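PDB 6RSX: regulatory Subunit of Protein Kinase A (cAMP-dependent) from Euglena gracilis from Euglena gracilis, which binds cAMP in two cyclic nucleotide-binding domains and probably, as regulatory subunits of this family do, holds the kinase's catalytic subunit in check until cAMP binds. Local coordinates for residues Thr179-Phe189 and Cys258-Leu269; Phe234-Phe242 and Glu274-Tyr284. All coordinates share one frame; numbering follows the deposited sequence.

How the contacts relate
Following the chain, helix 174-183 runs into strand 185-189, the first strand of the second beta roll, whose strands build two four-stranded antiparallel sheets. Contact 1 closes the loop from 179-189 to 258-269, pairing the roll's first strand with its last and setting helix 174-183 against helix 263-269. Contact 2 begins inside that loop, at 234-242, and ends beyond it, at 274-284, so the two cross rather than nest. It lays helix 274-280 against 234-242 and brings Tyr284, in the turn after it, over the adenine of cAMP. Both reach the same sheet, with strands 185-189 and 234-235 at its two edges, and Phe266 packs on Leu240, Met241 and Leu277 between them.

Contact 1 of 2, residues Thr179-Phe189 and Cys258-Leu269; sequences TMADALQPCTF and CVSLDRESFTAL
Met180 packs against Leu261 and Leu269 where helix 174-183 meets the last strand and first C-terminal helix of the second cyclic nucleotide-binding domain, a cupin-like beta roll. A chi1 of -179° turns the Met180 chain away from its own N, and bends at the next two torsions bring Met180 SD to 3.9 Å from Leu261 CD1 and Met180 CE to 3.8 Å from Leu269 CB. The side chain crosses Leu261 at about a right angle but slides past Leu269 in the opposite direction. Leu269, followed outward, meets the helix first through CB, at Met180 CE, then through CD1, which touches both that methyl and Ala183 CB, the latter at 3.6 Å, while CD2 has only a loose approach to Thr179, whose hydroxyl is bonded to Glu176 O. Ala183 CB also reaches Leu261 CD2, the methyl that meets Leu184 CD2.

Beyond the helix the chain becomes an edge strand, antiparallel to 258-262. Gln185 and Ser260 exchange two backbone bonds, as do Cys187 and Cys258, while Pro186 faces Val259 in the non-hydrogen-bonded pair between them. Ala183 O accepts from Gln185 NE2, which comes from above the carbonyl plane, and from a water that also links it to Asp262 N. Asp262 N-caps helix 263-269 through Ser265 N. At the far end Cys258 SG lies at the edge of the Phe189 ring, 5.2 Å from the centroid.

Contact 2 of 2, residues Phe234-Phe242 and Glu274-Tyr284; sequences FFGEMSLMF and EEILQRNMQNY. With CMP (adenosine-3',5'-cyclic-monophosphate), chain C.
Tyr284 OH donates a 2.7 Å hydrogen bond to Glu237 OE2, on its syn side, while the other carboxylate oxygen, Glu237 OE1, accepts from the ribose hydroxyl O2' of cAMP at 2.6 Å. This is the phosphate-binding cassette of a cyclic nucleotide-binding domain, closed by a C-terminal aromatic lid: one face of the Tyr284 ring lies over the adenine, with C5 3.4 Å above the ring plane, and Met281 CA backs the other face. Gly236 N also binds O2', and Ser239 grips O1P with both N and OG. Cutting Tyr284 back to an alanine removes ring and hydroxyl together, which is likely to uncover the adenine and leave Glu237 OE2 without its hydroxyl donor.

In the next shell Met238 SD sits at the edge of the tyrosine ring, 3.8 Å from Tyr284 CD2, and one water joins Tyr284 OH to Phe234 O. The Phe234 ring meets Leu277 CD2 obliquely through CE1, at 3.3 Å, close to Asn280 ND2. A second water donates to Leu277 O and, weakly, to Glu237 OE2, and accepts from Asn280 ND2. Met281 SD lies at the edge of the Phe242 ring. The bend at chi3 (76°) carries Met241 CE to Glu274 CG, while its SD rests against Leu277 CB. Helices 237-242 and 274-280 cross at -119°, with Phe266 of helix 263-269 packed on both and Phe205 of strand 204-208 touching Glu237 and Leu277.

Contact 1 of 2, residues Thr179-Phe189 and Cys258-Leu269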
loop_
_atom_site.group_PDB
_atom_site.type_symbol
_atom_site.label_atom_id
_atom_site.label_comp_id
_atom_site.label_asym_id
_atom_site.label_seq_id
_atom_site.Cartn_x
_atom_site.Cartn_y
_atom_site.Cartn_z
ATOM N N THR A 179 2.057 -6.129 -0.406
ATOM C CA THR A 179 1.284 -4.959 -0.001
ATOM C C THR A 179 1.721 -3.739 -0.807
ATOM O O THR A 179 0.908 -2.853 -1.083
ATOM C CB THR A 179 1.433 -4.714 1.501
ATOM O OG1 THR A 179 2.808 -4.627 1.811
ATOM C CG2 THR A 179 0.884 -5.881 2.289
ATOM N N MET A 180 2.977 -3.729 -1.243
ATOM C CA MET A 180 3.433 -2.658 -2.128
ATOM C C MET A 180 2.717 -2.758 -3.467
ATOM O O MET A 180 2.201 -1.758 -3.982
ATOM C CB MET A 180 4.956 -2.721 -2.291
ATOM C CG MET A 180 5.521 -1.599 -3.211
ATOM S SD MET A 180 5.205 0.066 -2.588
ATOM C CE MET A 180 6.139 0.075 -1.091
ATOM N N ALA A 181 2.606 -3.977 -4.010
ATOM C CA ALA A 181 1.842 -4.153 -5.231
ATOM C C ALA A 181 0.409 -3.676 -5.070
ATOM O O ALA A 181 -0.133 -3.051 -5.986
ATOM C CB ALA A 181 1.873 -5.615 -5.670
ATOM N N ASP A 182 -0.256 -4.015 -3.947
ATOM C CA ASP A 182 -1.626 -3.540 -3.749
ATOM C C ASP A 182 -1.702 -2.022 -3.892
ATOM O O ASP A 182 -2.662 -1.483 -4.473
ATOM C CB ASP A 182 -2.138 -3.909 -2.347
ATOM C CG ASP A 182 -2.259 -5.422 -2.117
ATOM O OD1 ASP A 182 -2.326 -6.192 -3.096
ATOM O OD2 ASP A 182 -2.314 -5.825 -0.928
ATOM N N ALA A 183 -0.728 -1.328 -3.309
ATOM C CA ALA A 183 -0.778 0.124 -3.147
ATOM C C ALA A 183 -0.383 0.881 -4.416
ATOM O O ALA A 183 -0.895 1.978 -4.653
ATOM C CB ALA A 183 0.138 0.552 -1.999
ATOM N N LEU A 184 0.486 0.317 -5.255
ATOM C CA LEU A 184 0.981 1.055 -6.423
ATOM C C LEU A 184 -0.136 1.330 -7.440
ATOM O O LEU A 184 -0.964 0.473 -7.749
ATOM C CB LEU A 184 2.130 0.280 -7.081
ATOM C CG LEU A 184 3.420 0.236 -6.262
ATOM C CD1 LEU A 184 4.351 -0.796 -6.856
ATOM C CD2 LEU A 184 4.094 1.649 -6.244
ATOM N N GLN A 185 -0.156 2.552 -7.976
ATOM C CA GLN A 185 -1.157 2.960 -8.954
ATOM C C GLN A 185 -0.496 3.222 -10.304
ATOM O O GLN A 185 0.441 4.042 -10.371
ATOM C CB GLN A 185 -1.863 4.223 -8.459
ATOM C CG GLN A 185 -2.432 4.095 -7.060
ATOM C CD GLN A 185 -3.540 3.074 -7.015
ATOM O OE1 GLN A 185 -4.429 3.076 -7.870
ATOM N NE2 GLN A 185 -3.495 2.176 -6.025
ATOM N N PRO A 186 -0.940 2.596 -11.395
ATOM C CA PRO A 186 -0.327 2.874 -12.703
ATOM C C PRO A 186 -0.677 4.274 -13.190
ATOM O O PRO A 186 -1.796 4.753 -12.988
ATOM C CB PRO A 186 -0.930 1.807 -13.612
ATOM C CG PRO A 186 -2.259 1.490 -12.950
ATOM C CD PRO A 186 -1.981 1.555 -11.484
ATOM N N CYS A 187 0.289 4.943 -13.820
ATOM C CA CYS A 187 0.003 6.226 -14.449
ATOM C C CYS A 187 0.840 6.370 -15.710
ATOM O O CYS A 187 1.985 5.909 -15.763
ATOM C CB CYS A 187 0.255 7.401 -13.491
ATOM S SG CYS A 187 1.670 7.180 -12.393
ATOM N N THR A 188 0.242 6.979 -16.732
ATOM C CA THR A 188 0.844 7.156 -18.049
ATOM C C THR A 188 1.023 8.645 -18.297
ATOM O O THR A 188 0.141 9.443 -17.967
ATOM C CB THR A 188 -0.026 6.544 -19.151
ATOM O OG1 THR A 188 -0.177 5.137 -18.913
ATOM C CG2 THR A 188 0.601 6.752 -20.535
ATOM N N PHE A 189 2.176 9.017 -18.854
ATOM C CA PHE A 189 2.504 10.425 -19.076
ATOM C C PHE A 189 2.935 10.649 -20.516
ATOM O O PHE A 189 3.779 9.913 -21.039
ATOM C CB PHE A 189 3.592 10.875 -18.111
ATOM C CG PHE A 189 3.159 10.835 -16.679
ATOM C CD1 PHE A 189 2.228 11.734 -16.202
ATOM C CD2 PHE A 189 3.682 9.888 -15.813
ATOM C CE1 PHE A 189 1.814 11.697 -14.891
ATOM C CE2 PHE A 189 3.274 9.854 -14.480
ATOM C CZ PHE A 189 2.333 10.750 -14.026
ATOM N N CYS A 258 4.595 4.940 -15.332
ATOM C CA CYS A 258 5.038 4.957 -13.957
ATOM C C CYS A 258 4.045 4.194 -13.096
ATOM O O CYS A 258 2.959 3.798 -13.539
ATOM C CB CYS A 258 5.169 6.388 -13.436
ATOM S SG CYS A 258 6.480 7.322 -14.296
ATOM N N VAL A 259 4.436 3.975 -11.857
ATOM C CA VAL A 259 3.471 3.665 -10.811
ATOM C C VAL A 259 3.724 4.645 -9.682
ATOM O O VAL A 259 4.853 5.127 -9.479
ATOM C CB VAL A 259 3.556 2.201 -10.306
ATOM C CG1 VAL A 259 2.889 1.256 -11.296
ATOM C CG2 VAL A 259 5.007 1.818 -10.089
ATOM N N SER A 260 2.665 4.952 -8.944
ATOM C CA SER A 260 2.750 5.962 -7.904
ATOM C C SER A 260 2.185 5.468 -6.579
ATOM O O SER A 260 1.378 4.535 -6.512
ATOM C CB SER A 260 2.017 7.239 -8.319
ATOM O OG SER A 260 0.639 7.003 -8.438
ATOM N N LEU A 261 2.643 6.122 -5.516
ATOM C CA LEU A 261 2.078 6.002 -4.178
ATOM C C LEU A 261 1.587 7.372 -3.755
ATOM O O LEU A 261 2.332 8.365 -3.876
ATOM C CB LEU A 261 3.110 5.497 -3.172
ATOM C CG LEU A 261 3.715 4.122 -3.345
ATOM C CD1 LEU A 261 4.738 3.906 -2.256
ATOM C CD2 LEU A 261 2.560 3.054 -3.266
ATOM N N ASP A 262 0.348 7.437 -3.262
ATOM C CA ASP A 262 -0.106 8.718 -2.735
ATOM C C ASP A 262 0.509 8.962 -1.356
ATOM O O ASP A 262 1.118 8.076 -0.757
ATOM C CB ASP A 262 -1.646 8.793 -2.724
ATOM C CG ASP A 262 -2.300 7.903 -1.662
ATOM O OD1 ASP A 262 -1.631 7.432 -0.719
ATOM O OD2 ASP A 262 -3.526 7.668 -1.788
ATOM N N ARG A 263 0.386 10.200 -0.867
ATOM C CA ARG A 263 1.081 10.583 0.363
ATOM C C ARG A 263 0.811 9.605 1.509
ATOM O O ARG A 263 1.730 9.203 2.236
ATOM C CB ARG A 263 0.675 11.992 0.776
ATOM C CG ARG A 263 1.253 12.386 2.103
ATOM C CD ARG A 263 0.790 13.767 2.541
ATOM N NE ARG A 263 1.031 14.797 1.533
ATOM C CZ ARG A 263 2.113 15.578 1.488
ATOM N NH1 ARG A 263 2.226 16.495 0.532
ATOM N NH2 ARG A 263 3.085 15.448 2.393
ATOM N N GLU A 264 -0.460 9.248 1.706
ATOM C CA GLU A 264 -0.840 8.348 2.800
ATOM C C GLU A 264 -0.169 6.977 2.666
ATOM O O GLU A 264 0.385 6.447 3.635
ATOM C CB GLU A 264 -2.366 8.221 2.838
ATOM C CG GLU A 264 -2.927 7.413 4.003
ATOM C CD GLU A 264 -4.457 7.224 3.931
ATOM O OE1 GLU A 264 -5.062 7.387 2.854
ATOM O OE2 GLU A 264 -5.074 6.901 4.962
ATOM N N SER A 265 -0.187 6.398 1.459
ATOM C CA SER A 265 0.446 5.099 1.224
ATOM C C SER A 265 1.959 5.188 1.307
ATOM O O SER A 265 2.609 4.299 1.869
ATOM C CB SER A 265 0.059 4.557 -0.152
ATOM O OG SER A 265 -1.313 4.260 -0.222
ATOM N N PHE A 266 2.546 6.231 0.711
ATOM C CA PHE A 266 3.987 6.422 0.847
ATOM C C PHE A 266 4.398 6.407 2.317
ATOM O O PHE A 266 5.297 5.659 2.727
ATOM C CB PHE A 266 4.404 7.729 0.164
ATOM C CG PHE A 266 5.866 8.012 0.271
ATOM C CD1 PHE A 266 6.765 7.350 -0.546
ATOM C CD2 PHE A 266 6.342 8.929 1.199
ATOM C CE1 PHE A 266 8.123 7.607 -0.458
ATOM C CE2 PHE A 266 7.691 9.188 1.306
ATOM C CZ PHE A 266 8.591 8.526 0.480
ATOM N N THR A 267 3.705 7.180 3.138
ATOM C CA THR A 267 4.094 7.268 4.538
ATOM C C THR A 267 3.913 5.925 5.239
ATOM O O THR A 267 4.787 5.488 5.999
ATOM C CB THR A 267 3.290 8.392 5.212
ATOM O OG1 THR A 267 3.602 9.635 4.565
ATOM C CG2 THR A 267 3.640 8.522 6.675
ATOM N N ALA A 268 2.802 5.241 4.963
ATOM C CA ALA A 268 2.545 3.931 5.565
ATOM C C ALA A 268 3.620 2.913 5.192
ATOM O O ALA A 268 4.015 2.090 6.024
ATOM C CB ALA A 268 1.159 3.430 5.147
ATOM N N LEU A 269 4.104 2.943 3.950
ATOM C CA LEU A 269 5.010 1.911 3.454
ATOM C C LEU A 269 6.480 2.361 3.415
ATOM O O LEU A 269 7.327 1.655 2.855
ATOM C CB LEU A 269 4.532 1.447 2.070
ATOM C CG LEU A 269 3.090 0.879 2.042
ATOM C CD1 LEU A 269 2.628 0.477 0.651
ATOM C CD2 LEU A 269 2.938 -0.312 2.978
HETATM O O HOH W 1 -1.221 4.636 -3.830
#

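Contact 2 of 2, residues Phe234-Phe242 and Glu274-Tyr284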
loop_
_atom_site.group_PDB
_atom_site.type_symbol
_atom_site.label_atom_id
_atom_site.label_comp_id
_atom_site.label_asym_id
_atom_site.label_seq_id
_atom_site.Cartn_x
_atom_site.Cartn_y
_atom_site.Cartn_z
ATOM N N PHE A 234 13.216 6.943 -9.484
ATOM C CA PHE A 234 12.031 7.365 -8.751
ATOM C C PHE A 234 12.155 8.850 -8.460
ATOM O O PHE A 234 13.240 9.428 -8.587
ATOM C CB PHE A 234 11.860 6.560 -7.452
ATOM C CG PHE A 234 13.102 6.471 -6.638
ATOM C CD1 PHE A 234 13.470 7.522 -5.808
ATOM C CD2 PHE A 234 13.930 5.357 -6.733
ATOM C CE1 PHE A 234 14.638 7.456 -5.058
ATOM C CE2 PHE A 234 15.097 5.278 -5.990
ATOM C CZ PHE A 234 15.449 6.329 -5.149
ATOM N N PHE A 235 11.057 9.462 -8.023
ATOM C CA PHE A 235 11.140 10.900 -7.705
ATOM C C PHE A 235 9.908 11.285 -6.901
ATOM O O PHE A 235 8.908 10.563 -6.878
ATOM C CB PHE A 235 11.227 11.745 -8.986
ATOM C CG PHE A 235 10.073 11.558 -9.932
ATOM C CD1 PHE A 235 10.106 10.545 -10.918
ATOM C CD2 PHE A 235 8.949 12.376 -9.868
ATOM C CE1 PHE A 235 9.031 10.343 -11.812
ATOM C CE2 PHE A 235 7.886 12.208 -10.771
ATOM C CZ PHE A 235 7.914 11.170 -11.736
ATOM N N GLY A 236 9.985 12.429 -6.245
ATOM C CA GLY A 236 8.854 12.941 -5.502
ATOM C C GLY A 236 8.926 12.642 -4.028
ATOM O O GLY A 236 8.009 13.013 -3.284
ATOM N N GLU A 237 10.003 11.999 -3.587
ATOM C CA GLU A 237 10.115 11.559 -2.203
ATOM C C GLU A 237 10.417 12.695 -1.232
ATOM O O GLU A 237 10.019 12.618 -0.065
ATOM C CB GLU A 237 11.193 10.480 -2.089
ATOM C CG GLU A 237 12.651 11.009 -1.998
ATOM C CD GLU A 237 13.231 11.469 -3.337
ATOM O OE1 GLU A 237 12.546 11.323 -4.366
ATOM O OE2 GLU A 237 14.381 11.989 -3.353
ATOM N N MET A 238 11.120 13.750 -1.660
ATOM C CA MET A 238 11.565 14.716 -0.657
ATOM C C MET A 238 10.399 15.542 -0.119
ATOM O O MET A 238 10.301 15.768 1.094
ATOM C CB MET A 238 12.675 15.585 -1.237
ATOM C CG MET A 238 13.983 14.796 -1.359
ATOM S SD MET A 238 15.372 15.905 -1.631
ATOM C CE MET A 238 14.719 16.670 -3.115
ATOM N N SER A 239 9.481 15.962 -0.992
ATOM C CA SER A 239 8.320 16.696 -0.510
ATOM C C SER A 239 7.538 15.869 0.496
ATOM O O SER A 239 7.002 16.400 1.474
ATOM C CB SER A 239 7.423 17.105 -1.679
ATOM O OG SER A 239 7.112 15.993 -2.520
ATOM N N LEU A 240 7.460 14.556 0.273
ATOM C CA LEU A 240 6.669 13.733 1.166
ATOM C C LEU A 240 7.422 13.409 2.443
ATOM O O LEU A 240 6.822 13.390 3.520
ATOM C CB LEU A 240 6.240 12.452 0.443
ATOM C CG LEU A 240 5.335 12.641 -0.777
ATOM C CD1 LEU A 240 4.971 11.270 -1.384
ATOM C CD2 LEU A 240 4.090 13.438 -0.442
ATOM N N MET A 241 8.731 13.148 2.354
ATOM C CA MET A 241 9.472 12.724 3.540
ATOM C C MET A 241 9.638 13.866 4.537
ATOM O O MET A 241 9.649 13.639 5.755
ATOM C CB MET A 241 10.838 12.163 3.144
ATOM C CG MET A 241 10.752 10.904 2.310
ATOM S SD MET A 241 12.325 10.306 1.697
ATOM C CE MET A 241 13.023 9.571 3.179
ATOM N N PHE A 242 9.776 15.096 4.042
ATOM C CA PHE A 242 10.095 16.250 4.878
ATOM C C PHE A 242 8.977 17.281 4.888
ATOM O O PHE A 242 9.168 18.388 5.413
ATOM C CB PHE A 242 11.397 16.894 4.407
ATOM C CG PHE A 242 12.508 15.915 4.219
ATOM C CD1 PHE A 242 12.908 15.100 5.262
ATOM C CD2 PHE A 242 13.159 15.813 3.001
ATOM C CE1 PHE A 242 13.928 14.189 5.095
ATOM C CE2 PHE A 242 14.186 14.902 2.828
ATOM C CZ PHE A 242 14.572 14.093 3.879
ATOM N N GLU A 274 13.307 3.669 3.435
ATOM C CA GLU A 274 13.802 4.982 3.839
ATOM C C GLU A 274 15.318 5.094 3.708
ATOM O O GLU A 274 15.829 6.143 3.304
ATOM C CB GLU A 274 13.372 5.296 5.267
ATOM C CG GLU A 274 13.540 6.757 5.613
ATOM C CD GLU A 274 13.146 7.074 7.040
ATOM O OE1 GLU A 274 13.354 6.207 7.920
ATOM O OE2 GLU A 274 12.627 8.189 7.272
ATOM N N GLU A 275 16.061 4.046 4.058
ATOM C CA GLU A 275 17.513 4.137 3.952
ATOM C C GLU A 275 17.947 4.295 2.502
ATOM O O GLU A 275 18.850 5.081 2.202
ATOM C CB GLU A 275 18.176 2.912 4.569
ATOM C CG GLU A 275 18.238 2.953 6.076
ATOM C CD GLU A 275 19.329 2.062 6.626
ATOM O OE1 GLU A 275 20.220 1.665 5.838
ATOM O OE2 GLU A 275 19.293 1.762 7.841
ATOM N N ILE A 276 17.335 3.537 1.588
ATOM C CA ILE A 276 17.668 3.689 0.177
ATOM C C ILE A 276 17.340 5.101 -0.293
ATOM O O ILE A 276 18.137 5.739 -0.995
ATOM C CB ILE A 276 16.952 2.625 -0.669
ATOM C CG1 ILE A 276 17.616 1.256 -0.462
ATOM C CG2 ILE A 276 16.946 3.043 -2.141
ATOM C CD1 ILE A 276 16.900 0.087 -1.133
ATOM N N LEU A 277 16.174 5.619 0.108
ATOM C CA LEU A 277 15.777 6.966 -0.292
ATOM C C LEU A 277 16.734 8.013 0.264
ATOM O O LEU A 277 17.069 8.990 -0.424
ATOM C CB LEU A 277 14.351 7.243 0.181
ATOM C CG LEU A 277 13.316 6.431 -0.593
ATOM C CD1 LEU A 277 11.934 6.570 0.045
ATOM C CD2 LEU A 277 13.309 6.865 -2.063
ATOM N N GLN A 278 17.158 7.844 1.522
ATOM C CA GLN A 278 18.083 8.798 2.140
ATOM C C GLN A 278 19.454 8.768 1.467
ATOM O O GLN A 278 20.010 9.822 1.129
ATOM C CB GLN A 278 18.209 8.507 3.638
ATOM C CG GLN A 278 16.953 8.814 4.424
ATOM C CD GLN A 278 16.988 8.252 5.836
ATOM O OE1 GLN A 278 17.621 7.228 6.103
ATOM N NE2 GLN A 278 16.302 8.922 6.746
ATOM N N ARG A 279 20.022 7.569 1.280
ATOM C CA ARG A 279 21.300 7.446 0.582
ATOM C C ARG A 279 21.235 8.099 -0.791
ATOM O O ARG A 279 22.137 8.853 -1.184
ATOM C CB ARG A 279 21.699 5.970 0.446
ATOM C CG ARG A 279 22.499 5.396 1.613
ATOM C CD ARG A 279 23.004 3.978 1.326
ATOM N NE ARG A 279 21.910 3.010 1.249
ATOM C CZ ARG A 279 21.371 2.397 2.301
ATOM N NH1 ARG A 279 21.826 2.636 3.525
ATOM N NH2 ARG A 279 20.370 1.545 2.133
ATOM N N ASN A 280 20.167 7.829 -1.537
ATOM C CA ASN A 280 20.103 8.339 -2.896
ATOM C C ASN A 280 20.153 9.859 -2.963
ATOM O O ASN A 280 20.523 10.408 -4.005
ATOM C CB ASN A 280 18.843 7.860 -3.578
ATOM C CG ASN A 280 18.746 8.345 -4.977
ATOM O OD1 ASN A 280 19.498 7.895 -5.846
ATOM N ND2 ASN A 280 17.818 9.280 -5.226
ATOM N N MET A 281 19.739 10.558 -1.907
ATOM C CA MET A 281 19.792 12.017 -1.946
ATOM C C MET A 281 21.227 12.540 -2.038
ATOM O O MET A 281 21.428 13.711 -2.381
ATOM C CB MET A 281 19.093 12.599 -0.724
ATOM C CG MET A 281 17.586 12.286 -0.696
ATOM S SD MET A 281 16.901 12.907 0.856
ATOM C CE MET A 281 15.146 12.616 0.616
ATOM N N GLN A 282 22.221 11.697 -1.749
ATOM C CA GLN A 282 23.612 12.086 -1.976
ATOM C C GLN A 282 23.839 12.510 -3.419
ATOM O O GLN A 282 24.680 13.379 -3.687
ATOM C CB GLN A 282 24.555 10.930 -1.628
ATOM C CG GLN A 282 24.612 10.585 -0.154
ATOM C CD GLN A 282 25.166 9.186 0.088
ATOM O OE1 GLN A 282 25.718 8.556 -0.823
ATOM N NE2 GLN A 282 25.012 8.689 1.315
ATOM N N ASN A 283 23.111 11.915 -4.361
ATOM C CA ASN A 283 23.289 12.248 -5.768
ATOM C C ASN A 283 22.724 13.614 -6.125
ATOM O O ASN A 283 22.922 14.063 -7.260
ATOM C CB ASN A 283 22.637 11.182 -6.659
ATOM C CG ASN A 283 23.208 9.789 -6.428
ATOM O OD1 ASN A 283 24.410 9.553 -6.579
ATOM N ND2 ASN A 283 22.339 8.857 -6.047
ATOM N N TYR A 284 22.022 14.278 -5.203
ATOM C CA TYR A 284 21.386 15.539 -5.539
ATOM C C TYR A 284 22.306 16.735 -5.336
ATOM O O TYR A 284 21.996 17.816 -5.842
ATOM C CB TYR A 284 20.126 15.766 -4.710
ATOM C CG TYR A 284 19.017 14.739 -4.948
ATOM C CD1 TYR A 284 19.035 13.905 -6.065
ATOM C CD2 TYR A 284 17.958 14.629 -4.054
ATOM C CE1 TYR A 284 18.023 12.966 -6.288
ATOM C CE2 TYR A 284 16.931 13.680 -4.266
ATOM C CZ TYR A 284 16.975 12.866 -5.389
ATOM O OH TYR A 284 15.973 11.922 -5.588
HETATM P P CMP C . 10.694 16.379 -4.739
HETATM O O1P CMP C . 9.413 15.825 -3.883
HETATM O O2P CMP C . 11.372 17.576 -4.198
HETATM O "O5'" CMP C . 10.148 16.807 -6.175
HETATM C "C5'" CMP C . 11.067 16.906 -7.269
HETATM C "C4'" CMP C . 11.961 15.695 -7.235
HETATM O "O4'" CMP C . 13.013 15.668 -8.213
HETATM C "C3'" CMP C . 12.716 15.438 -5.958
HETATM O "O3'" CMP C . 11.863 15.174 -4.846
HETATM C "C2'" CMP C . 13.615 14.282 -6.368
HETATM O "O2'" CMP C . 12.854 13.060 -6.304
HETATM C "C1'" CMP C . 13.863 14.599 -7.862
HETATM N N9 CMP C . 15.259 14.911 -8.184
HETATM C C8 CMP C . 15.990 14.266 -9.101
HETATM N N7 CMP C . 17.196 14.826 -9.120
HETATM C C5 CMP C . 17.182 15.833 -8.230
HETATM C C6 CMP C . 18.169 16.719 -7.879
HETATM N N6 CMP C . 19.521 16.851 -8.341
HETATM N N1 CMP C . 17.947 17.630 -6.951
HETATM C C2 CMP C . 16.723 17.688 -6.360
HETATM N N3 CMP C . 15.732 16.798 -6.699
HETATM C C4 CMP C . 15.989 15.895 -7.646
HETATM O O HOH W 2 15.129 11.304 -8.189
HETATM O O HOH W 3 16.201 9.705 -2.792
#